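Local structure of TqaA (5DLK) at residues I186-L189 / F190-F193; T345-D348 / L349-H352; F416-L419 / D420-W423. The protein probably releases and macrocyclises a carrier-bound nonribosomal peptide, this chain being the terminal condensation-like domain of the much longer fungal synthetase. All blocks are in the same frame, centred on the assembly; numbering follows the deposited sequence.

In the fold
All three contacts are local, each formed within eight consecutive residues, and they follow one another along the chain without nesting or crossing. Contact 1 forms the first turns of helix 186-197, which lies against helix 81-94 and the five-stranded sheet. Contact 2 opens helix 346-358, packed against helices 283-299 and 446-465 and strand 329-336; its centre lies about 38 Å from that of contact 1. Contact 3 lies in the loop by which the chain passes from strand 407-415 of the five-stranded sheet to strand 422-428 of the six-stranded sheet, a crossing between the two halves of the condensation fold, on the opposite side of the chain's centre from contact 1.

Contact 1. Residues I186-L189 / F190-F193; sequences IPKL and FSDF
P187, K188 and L189 offer their carbonyl oxygens to S191 N, D192 N and F193 N one helical turn on, the first of these bonds measuring 2.9 Å from S191 N to P187 O. The preceding bond is weak, with F190 N 3.4 Å from I186 O. This same oxygen also lies 3.5 Å above the plane of the F190 ring, near its rim. With chi1 at -61°, F190 CG stands beside the backbone N, and the ring is swung back along the helix over that carbonyl. The far edge of the ring reaches the I186 side chain, where CG1 comes within 3.8 Å of F190 CE2. I186 extends toward it because CG1 is anti to the backbone N. Next to it L189 CD2 meets F190 CD1 obliquely at 3.8 Å, so one branch from a turn earlier and one from the adjacent residue share the ring. Y70 and W72 also meet F190 edge-to-face. Were F190 an alanine, I186 CG1 and L189 CD2 would probably lose the ring they share, and a gap would open before Y70 and W72.

The polar flank is held differently. K188 NZ stays 5.2 Å from D192 OD1, too far for a salt bridge, and the carboxylate turns its OD2 to R94 in a salt bridge and to H95 in a hydrogen bond. D192 thereby ties the helix to the end of helix 81-94 and the residue after it, while L189 packs on L91 and F193 on L84 and T87 of helix 81-94. The stretch is the amino-terminal part of the helix that follows the active-site loop of condensation domains; I186 sits close to G183, a phosphopantetheine-binding residue.

Contact 2. Residues T345-D348 / L349-H352; sequences TVMD and LLHH
V346 and L350, one helical turn apart, lie side by side and point the same way, with V346 CG1 3.7 Å from L350 CD1. L350 CG stands beside its own backbone N (chi1 -67°), which turns the leucine back toward the valine and sets CG over V346 O. The backbone beneath is regular: L350 N meets V346 O at 2.9 Å, almost in line with the carbonyl, and H351 N reaches M347 O at a similar distance. L349, on the same buried side, sends its branches away from the preceding turn into the surrounding core.

The other side is looser and more polar. M347, bent at chi2 and chi3, crosses H351, its CG resting 3.8 Å from H351 CD2. The sulfur keeps 5.1 Å from the centre of the imidazole, off to one side of the ring normal, a distant Met-aromatic approach beside an exposed histidine. The helix start is fixed by a capping box. T345 N donates to D348 OD2 at 2.9 Å in an almost straight bond (178°), arriving on the anti side of that oxygen, somewhat out of the carboxylate plane. In return D348 N, a first-turn amide with no helical carbonyl a turn earlier, makes a weak bond of 3.3 Å to T345 OG1. The carboxylate near the helix start would probably be favoured by the helix dipole.

Within the fold, V346 and L349 pack on F463 of helix 446-465, and L349 and L350 on A289 of helix 283-299, where L350 also touches L286. H352, lying beside W344, bonds through NE2 to the backbone N of T336, fastening the helix to strand 329-336.

Contact 3. Residues F416-L419 / D420-W423; sequences FDPL and DEVW. With EDO (1,2-ethanediol), chain E.
F416 drives the edge of its ring into one face of W423, a T-shaped pair with centroids 5.1 Å apart and planes at 73°. The leading atom is F416 CZ, which sits over the pyrrole side of the indole, 3.5 Å from W423 NE1. A chi1 of 176° carries the phenylalanine ring away from its own backbone N and out to the indole. P418 comes in obliquely from the same side of the indole, its CG 3.9 Å from W423 CD1, so the five-membered ring is touched by both a proline and a phenyl edge.

E421 does the polar work of the turn. Its CG lies between the backbone N and the carbonyl carbon, and a second bend at chi2 (-75°) folds the chain back so that the carboxylate faces the preceding residues. There OE2 accepts two hydrogen bonds: W423 NE1 arrives at 2.8 Å on the anti lone pair, and L419 N comes from above the carboxylate plane at 3.1 Å. R64 adds a salt bridge to the same oxygen, and this buried carboxylate, gripped by donors and a positive charge, is probably held ionised. A water bridges the two carbonyls L419 O and E421 O, donating to each at 2.7 Å. Farther back, a 1,2-ethanediol, probably from the crystallisation liquor, receives F416 N through O2 and donates to F416 O through O1.

The turn leads from strand 407-415 into strand 422-428. F416 and P418 rest on C438 of strand 433-440, while W423 packs on I387 and Q389 of strand 386-390 and meets F330 of strand 329-336 edge-to-face; R64, the partner of E421, also touches F416 and L419.

Contact 1. Residues I186-L189 / F190-F193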
loop_
_atom_site.group_PDB
_atom_site.type_symbol
_atom_site.label_atom_id
_atom_site.label_comp_id
_atom_site.label_asym_id
_atom_site.label_seq_id
_atom_site.Cartn_x
_atom_site.Cartn_y
_atom_site.Cartn_z
ATOM N N ILE A 186 -2.573 2.927 8.318
ATOM C CA ILE A 186 -1.615 3.954 8.746
ATOM C C ILE A 186 -2.236 5.038 9.663
ATOM O O ILE A 186 -1.543 5.528 10.559
ATOM C CB ILE A 186 -0.888 4.629 7.534
ATOM C CG1 ILE A 186 0.295 5.483 8.019
ATOM C CG2 ILE A 186 -1.822 5.435 6.639
ATOM C CD1 ILE A 186 1.361 4.686 8.726
ATOM N N PRO A 187 -3.535 5.389 9.493
ATOM C CA PRO A 187 -4.007 6.362 10.488
ATOM C C PRO A 187 -4.098 5.772 11.891
ATOM O O PRO A 187 -4.100 6.523 12.872
ATOM C CB PRO A 187 -5.402 6.755 9.969
ATOM C CG PRO A 187 -5.398 6.370 8.515
ATOM C CD PRO A 187 -4.593 5.104 8.500
ATOM N N LYS A 188 -4.134 4.445 11.978
ATOM C CA LYS A 188 -4.208 3.757 13.254
ATOM C C LYS A 188 -2.844 3.791 13.948
ATOM O O LYS A 188 -2.758 3.804 15.176
ATOM C CB LYS A 188 -4.676 2.310 13.058
ATOM C CG LYS A 188 -5.432 1.726 14.239
ATOM C CD LYS A 188 -6.788 2.386 14.398
ATOM C CE LYS A 188 -7.530 1.838 15.603
ATOM N NZ LYS A 188 -8.889 2.439 15.747
ATOM N N LEU A 189 -1.775 3.786 13.160
ATOM C CA LEU A 189 -0.443 3.939 13.727
ATOM C C LEU A 189 -0.385 5.289 14.452
ATOM O O LEU A 189 0.107 5.383 15.586
ATOM C CB LEU A 189 0.640 3.841 12.632
ATOM C CG LEU A 189 2.127 3.769 13.023
ATOM C CD1 LEU A 189 2.985 3.183 11.900
ATOM C CD2 LEU A 189 2.663 5.135 13.403
ATOM N N PHE A 190 -0.895 6.328 13.796
ATOM C CA PHE A 190 -0.815 7.684 14.346
ATOM C C PHE A 190 -1.748 7.870 15.546
ATOM O O PHE A 190 -1.366 8.494 16.538
ATOM C CB PHE A 190 -1.140 8.724 13.268
ATOM C CG PHE A 190 -0.202 8.703 12.088
ATOM C CD1 PHE A 190 1.154 8.429 12.256
ATOM C CD2 PHE A 190 -0.684 8.945 10.809
ATOM C CE1 PHE A 190 2.015 8.411 11.166
ATOM C CE2 PHE A 190 0.166 8.936 9.712
ATOM C CZ PHE A 190 1.520 8.669 9.889
ATOM N N SER A 191 -2.966 7.337 15.468
ATOM C CA SER A 191 -3.923 7.490 16.570
ATOM C C SER A 191 -3.515 6.659 17.799
ATOM O O SER A 191 -3.698 7.108 18.930
ATOM C CB SER A 191 -5.348 7.139 16.117
ATOM O OG SER A 191 -5.487 5.767 15.802
ATOM N N ASP A 192 -2.939 5.474 17.583
ATOM C CA ASP A 192 -2.344 4.698 18.669
ATOM C C ASP A 192 -1.173 5.442 19.318
ATOM O O ASP A 192 -1.047 5.444 20.543
ATOM C CB ASP A 192 -1.870 3.330 18.182
ATOM C CG ASP A 192 -3.017 2.341 17.998
ATOM O OD1 ASP A 192 -4.196 2.772 18.030
ATOM O OD2 ASP A 192 -2.732 1.134 17.817
ATOM N N PHE A 193 -0.313 6.055 18.507
ATOM C CA PHE A 193 0.809 6.831 19.048
ATOM C C PHE A 193 0.289 7.932 19.976
ATOM O O PHE A 193 0.717 8.044 21.126
ATOM C CB PHE A 193 1.660 7.454 17.927
ATOM C CG PHE A 193 2.927 8.112 18.422
ATOM C CD1 PHE A 193 2.897 9.387 18.977
ATOM C CD2 PHE A 193 4.151 7.467 18.308
ATOM C CE1 PHE A 193 4.058 9.995 19.431
ATOM C CE2 PHE A 193 5.319 8.073 18.754
ATOM C CZ PHE A 193 5.268 9.339 19.317
#

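Contact 2. Residues T345-D348 / L349-H352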
loop_
_atom_site.group_PDB
_atom_site.type_symbol
_atom_site.label_atom_id
_atom_site.label_comp_id
_atom_site.label_asym_id
_atom_site.label_seq_id
_atom_site.Cartn_x
_atom_site.Cartn_y
_atom_site.Cartn_z
ATOM N N THR A 345 -25.122 1.697 -22.479
ATOM C CA THR A 345 -24.862 3.065 -22.054
ATOM C C THR A 345 -23.720 3.088 -21.060
ATOM O O THR A 345 -23.283 2.057 -20.561
ATOM C CB THR A 345 -26.087 3.690 -21.386
ATOM O OG1 THR A 345 -26.363 2.989 -20.170
ATOM C CG2 THR A 345 -27.314 3.596 -22.311
ATOM N N VAL A 346 -23.238 4.286 -20.767
ATOM C CA VAL A 346 -22.282 4.468 -19.692
ATOM C C VAL A 346 -22.764 3.838 -18.387
ATOM O O VAL A 346 -21.995 3.165 -17.701
ATOM C CB VAL A 346 -22.006 5.964 -19.493
ATOM C CG1 VAL A 346 -21.266 6.207 -18.177
ATOM C CG2 VAL A 346 -21.230 6.505 -20.701
ATOM N N MET A 347 -24.040 4.006 -18.049
ATOM C CA MET A 347 -24.541 3.414 -16.811
ATOM C C MET A 347 -24.386 1.883 -16.778
ATOM O O MET A 347 -24.070 1.313 -15.735
ATOM C CB MET A 347 -26.018 3.767 -16.600
ATOM C CG MET A 347 -26.436 3.596 -15.151
ATOM S SD MET A 347 -25.673 4.925 -14.159
ATOM C CE MET A 347 -26.774 6.271 -14.613
ATOM N N ASP A 348 -24.641 1.242 -17.914
ATOM C CA ASP A 348 -24.524 -0.218 -18.030
ATOM C C ASP A 348 -23.083 -0.631 -17.762
ATOM O O ASP A 348 -22.828 -1.630 -17.084
ATOM C CB ASP A 348 -24.960 -0.707 -19.414
ATOM C CG ASP A 348 -26.446 -0.443 -19.696
ATOM O OD1 ASP A 348 -27.254 -0.667 -18.783
ATOM O OD2 ASP A 348 -26.788 -0.017 -20.818
ATOM N N LEU A 349 -22.140 0.131 -18.313
ATOM C CA LEU A 349 -20.724 -0.157 -18.087
ATOM C C LEU A 349 -20.369 0.059 -16.622
ATOM O O LEU A 349 -19.632 -0.738 -16.028
ATOM C CB LEU A 349 -19.838 0.713 -19.005
ATOM C CG LEU A 349 -18.349 0.679 -18.658
ATOM C CD1 LEU A 349 -17.817 -0.742 -18.798
ATOM C CD2 LEU A 349 -17.556 1.659 -19.545
ATOM N N LEU A 350 -20.881 1.134 -16.022
ATOM C CA LEU A 350 -20.560 1.407 -14.618
ATOM C C LEU A 350 -21.076 0.267 -13.714
ATOM O O LEU A 350 -20.362 -0.200 -12.838
ATOM C CB LEU A 350 -21.153 2.738 -14.172
ATOM C CG LEU A 350 -20.503 3.937 -14.883
ATOM C CD1 LEU A 350 -21.271 5.228 -14.562
ATOM C CD2 LEU A 350 -19.059 4.056 -14.431
ATOM N N HIS A 351 -22.311 -0.176 -13.944
ATOM C CA HIS A 351 -22.869 -1.250 -13.114
ATOM C C HIS A 351 -22.072 -2.537 -13.255
ATOM O O HIS A 351 -21.793 -3.211 -12.256
ATOM C CB HIS A 351 -24.352 -1.502 -13.448
ATOM C CG HIS A 351 -25.269 -0.521 -12.790
ATOM N ND1 HIS A 351 -25.260 -0.299 -11.429
ATOM C CD2 HIS A 351 -26.199 0.318 -13.303
ATOM C CE1 HIS A 351 -26.152 0.630 -11.132
ATOM N NE2 HIS A 351 -26.735 1.021 -12.250
ATOM N N HIS A 352 -21.705 -2.868 -14.490
ATOM C CA HIS A 352 -20.915 -4.066 -14.749
ATOM C C HIS A 352 -19.549 -3.970 -14.078
ATOM O O HIS A 352 -19.096 -4.921 -13.433
ATOM C CB HIS A 352 -20.759 -4.303 -16.257
ATOM C CG HIS A 352 -19.802 -5.409 -16.607
ATOM N ND1 HIS A 352 -20.053 -6.736 -16.316
ATOM C CD2 HIS A 352 -18.600 -5.380 -17.231
ATOM C CE1 HIS A 352 -19.033 -7.474 -16.733
ATOM N NE2 HIS A 352 -18.147 -6.677 -17.310
#

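Contact 3. Residues F416-L419 / D420-W423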
loop_
_atom_site.group_PDB
_atom_site.type_symbol
_atom_site.label_atom_id
_atom_site.label_comp_id
_atom_site.label_asym_id
_atom_site.label_seq_id
_atom_site.Cartn_x
_atom_site.Cartn_y
_atom_site.Cartn_z
ATOM N N PHE A 416 9.464 5.712 -4.060
ATOM C CA PHE A 416 8.670 4.677 -4.741
ATOM C C PHE A 416 9.116 4.635 -6.186
ATOM O O PHE A 416 9.017 5.632 -6.888
ATOM C CB PHE A 416 7.169 4.968 -4.655
ATOM C CG PHE A 416 6.318 3.984 -5.432
ATOM C CD1 PHE A 416 6.222 2.668 -5.021
ATOM C CD2 PHE A 416 5.635 4.385 -6.580
ATOM C CE1 PHE A 416 5.431 1.737 -5.730
ATOM C CE2 PHE A 416 4.836 3.467 -7.292
ATOM C CZ PHE A 416 4.742 2.149 -6.866
ATOM N N ASP A 417 9.593 3.483 -6.641
ATOM C CA ASP A 417 10.116 3.375 -8.002
ATOM C C ASP A 417 9.574 2.147 -8.720
ATOM O O ASP A 417 10.056 1.045 -8.506
ATOM C CB ASP A 417 11.642 3.336 -7.975
ATOM C CG ASP A 417 12.230 4.629 -7.463
ATOM O OD1 ASP A 417 12.172 5.626 -8.201
ATOM O OD2 ASP A 417 12.718 4.628 -6.326
ATOM N N PRO A 418 8.564 2.349 -9.578
ATOM C CA PRO A 418 7.952 1.250 -10.339
ATOM C C PRO A 418 8.968 0.456 -11.151
ATOM O O PRO A 418 10.028 0.978 -11.503
ATOM C CB PRO A 418 6.975 1.973 -11.292
ATOM C CG PRO A 418 6.669 3.264 -10.636
ATOM C CD PRO A 418 7.935 3.649 -9.861
ATOM N N LEU A 419 8.625 -0.786 -11.473
ATOM C CA LEU A 419 9.449 -1.586 -12.358
ATOM C C LEU A 419 8.936 -1.432 -13.805
ATOM O O LEU A 419 9.089 -0.364 -14.397
ATOM C CB LEU A 419 9.463 -3.038 -11.887
ATOM C CG LEU A 419 9.899 -3.156 -10.413
ATOM C CD1 LEU A 419 9.959 -4.615 -9.940
ATOM C CD2 LEU A 419 11.241 -2.442 -10.202
ATOM N N ASP A 420 8.315 -2.461 -14.377
ATOM C CA ASP A 420 7.853 -2.329 -15.769
ATOM C C ASP A 420 6.385 -1.898 -15.864
ATOM O O ASP A 420 5.914 -1.564 -16.944
ATOM C CB ASP A 420 8.040 -3.645 -16.530
ATOM C CG ASP A 420 9.504 -3.977 -16.766
ATOM O OD1 ASP A 420 10.312 -3.036 -16.946
ATOM O OD2 ASP A 420 9.839 -5.182 -16.764
ATOM N N GLU A 421 5.675 -1.904 -14.739
ATOM C CA GLU A 421 4.243 -1.588 -14.729
ATOM C C GLU A 421 3.920 -0.087 -14.718
ATOM O O GLU A 421 4.752 0.758 -14.349
ATOM C CB GLU A 421 3.578 -2.242 -13.518
ATOM C CG GLU A 421 3.823 -1.511 -12.184
ATOM C CD GLU A 421 5.227 -1.727 -11.620
ATOM O OE1 GLU A 421 5.910 -2.665 -12.075
ATOM O OE2 GLU A 421 5.626 -0.963 -10.712
ATOM N N VAL A 422 2.695 0.234 -15.126
ATOM C CA VAL A 422 2.181 1.597 -15.057
ATOM C C VAL A 422 1.154 1.618 -13.931
ATOM O O VAL A 422 0.304 0.730 -13.856
ATOM C CB VAL A 422 1.535 2.046 -16.388
ATOM C CG1 VAL A 422 0.817 3.398 -16.218
ATOM C CG2 VAL A 422 2.594 2.118 -17.473
ATOM N N TRP A 423 1.281 2.591 -13.030
ATOM C CA TRP A 423 0.282 2.837 -11.997
ATOM C C TRP A 423 -0.594 4.024 -12.333
ATOM O O TRP A 423 -0.092 5.061 -12.784
ATOM C CB TRP A 423 0.965 3.109 -10.638
ATOM C CG TRP A 423 1.795 2.003 -10.137
ATOM C CD1 TRP A 423 3.080 1.707 -10.499
ATOM C CD2 TRP A 423 1.414 1.020 -9.162
ATOM N NE1 TRP A 423 3.521 0.599 -9.796
ATOM C CE2 TRP A 423 2.511 0.156 -8.986
ATOM C CE3 TRP A 423 0.243 0.776 -8.441
ATOM C CZ2 TRP A 423 2.482 -0.929 -8.096
ATOM C CZ3 TRP A 423 0.218 -0.290 -7.547
ATOM C CH2 TRP A 423 1.323 -1.135 -7.391
HETATM C C1 EDO E . 9.576 8.816 -6.725
HETATM O O1 EDO E . 8.347 8.172 -6.312
HETATM C C2 EDO E . 10.680 8.757 -5.654
HETATM O O2 EDO E . 11.193 7.419 -5.474
HETATM O O HOH W 1 7.270 1.649 -14.819
#